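Local atomic coordinates of fimbrial protein MyfA (Yersinia enterocolitica, PDB entry 5LND), a protein that forms the major subunit of Myf fimbriae, homopolymeric adhesive fibres of pathogenic Yersinia and a probable virulence factor. Residues G33-K36 / G37-V40. Residues are numbered along the deposited sequence; the frame is centred on the assembly and turned at random.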
loop_
_atom_site.group_PDB
_atom_site.type_symbol
_atom_site.label_atom_id
_atom_site.label_comp_id
_atom_site.label_asym_id
_atom_site.label_seq_id
_atom_site.Cartn_x
_atom_site.Cartn_y
_atom_site.Cartn_z
ATOM N N GLY B 33 -9.444 -36.947 -12.395
ATOM C CA GLY B 33 -10.631 -37.463 -11.739
ATOM C C GLY B 33 -11.800 -36.541 -12.001
ATOM O O GLY B 33 -11.607 -35.365 -12.307
ATOM N N GLU B 34 -13.015 -37.069 -11.890
ATOM C CA GLU B 34 -14.212 -36.298 -12.211
ATOM C C GLU B 34 -14.470 -35.189 -11.184
ATOM O O GLU B 34 -14.460 -35.439 -9.980
ATOM C CB GLU B 34 -15.425 -37.224 -12.310
ATOM C CG GLU B 34 -16.698 -36.534 -12.793
ATOM C CD GLU B 34 -17.967 -37.309 -12.476
ATOM O OE1 GLU B 34 -17.964 -38.123 -11.529
ATOM O OE2 GLU B 34 -18.978 -37.091 -13.170
ATOM N N HIS B 35 -14.695 -33.968 -11.672
ATOM C CA HIS B 35 -14.950 -32.801 -10.815
ATOM C C HIS B 35 -15.736 -31.711 -11.543
ATOM O O HIS B 35 -15.742 -31.665 -12.766
ATOM C CB HIS B 35 -13.632 -32.221 -10.297
ATOM C CG HIS B 35 -12.708 -31.753 -11.379
ATOM N ND1 HIS B 35 -11.841 -32.600 -12.034
ATOM C CD2 HIS B 35 -12.510 -30.526 -11.917
ATOM C CE1 HIS B 35 -11.152 -31.917 -12.931
ATOM N NE2 HIS B 35 -11.541 -30.657 -12.882
ATOM N N LYS B 36 -16.381 -30.826 -10.787
ATOM C CA LYS B 36 -17.164 -29.746 -11.383
ATOM C C LYS B 36 -16.332 -28.519 -11.741
ATOM O O LYS B 36 -16.412 -28.009 -12.858
ATOM C CB LYS B 36 -18.302 -29.335 -10.456
ATOM C CG LYS B 36 -19.310 -28.424 -11.112
ATOM C CD LYS B 36 -20.373 -27.987 -10.127
ATOM C CE LYS B 36 -21.395 -27.078 -10.787
ATOM N NZ LYS B 36 -22.361 -26.597 -9.783
ATOM N N GLY B 37 -15.532 -28.045 -10.794
ATOM C CA GLY B 37 -14.747 -26.846 -11.016
ATOM C C GLY B 37 -13.776 -26.569 -9.891
ATOM O O GLY B 37 -13.453 -27.460 -9.105
ATOM N N TRP B 38 -13.311 -25.324 -9.826
ATOM C CA TRP B 38 -12.305 -24.910 -8.850
ATOM C C TRP B 38 -12.651 -23.576 -8.186
ATOM O O TRP B 38 -13.339 -22.740 -8.765
ATOM C CB TRP B 38 -10.932 -24.783 -9.527
ATOM C CG TRP B 38 -10.494 -25.995 -10.306
ATOM C CD1 TRP B 38 -10.812 -26.300 -11.595
ATOM C CD2 TRP B 38 -9.654 -27.056 -9.839
ATOM N NE1 TRP B 38 -10.220 -27.484 -11.961
ATOM C CE2 TRP B 38 -9.505 -27.970 -10.897
ATOM C CE3 TRP B 38 -9.012 -27.319 -8.628
ATOM C CZ2 TRP B 38 -8.737 -29.132 -10.778
ATOM C CZ3 TRP B 38 -8.255 -28.461 -8.516
ATOM C CH2 TRP B 38 -8.124 -29.355 -9.579
ATOM N N ASN B 39 -12.169 -23.395 -6.965
ATOM C CA ASN B 39 -12.154 -22.099 -6.323
ATOM C C ASN B 39 -10.710 -21.667 -6.108
ATOM O O ASN B 39 -9.851 -22.501 -5.844
ATOM C CB ASN B 39 -12.883 -22.161 -4.984
ATOM C CG ASN B 39 -14.373 -22.317 -5.144
ATOM O OD1 ASN B 39 -14.958 -21.779 -6.078
ATOM N ND2 ASN B 39 -15.001 -23.054 -4.230
ATOM N N VAL B 40 -10.435 -20.376 -6.263
ATOM C CA VAL B 40 -9.179 -19.817 -5.791
ATOM C C VAL B 40 -9.546 -18.729 -4.790
ATOM O O VAL B 40 -10.091 -17.691 -5.171
ATOM C CB VAL B 40 -8.303 -19.256 -6.930
ATOM C CG1 VAL B 40 -6.933 -18.850 -6.403
ATOM C CG2 VAL B 40 -8.148 -20.267 -8.026
#
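His35 and Trp38 bring their rings together three residues apart, where the loop before strand 37-52 runs into that strand. His35 leads with its CD2-NE2 side. Its NE2 lies 3.6 Å from Trp38 NE1. The same NE2 is 3.8 Å from Trp38 CZ2, so the imidazole meets the pyrrole part of the indole and the start of its benzene part. The His35 ring and the indole five-membered ring are inclined at 64°, with centroids 5.0 Å apart. This is an oblique aromatic contact without a hydrogen bond between the two rings. The other ring nitrogen of His35 is held from within the loop. ND1 donates to Gly33 O at 2.8 Å, and the acceptor sits close to the imidazole plane. This bond helps to fix the rotation of the ring, with the NE2 side turned to Trp38. His35 CG stands between its backbone N and carbonyl carbon (chi1 61°), which brings the ring edge near Gly37 N; CD2 comes within 4.1 Å of it. Between the two aromatic residues the backbone makes a classic beta bulge: Lys36 and Gly37 both face Tyr108 of the antiparallel strand 97-108. The bulge lies where the loop passes into strand 37-52 of the Ig-like beta sandwich. The Lys36 side chain runs extended, its end leading away from residues 37-40, and touches Asp76 and Glu110. Further out, Glu107 touches both His35 and Trp38. Met29 of strand 22-30 and Phe2 also touch the Trp38 side chain. Asp31 accepts a hydrogen bond from Gly33 N through OD1, holding the residue whose carbonyl receives His35.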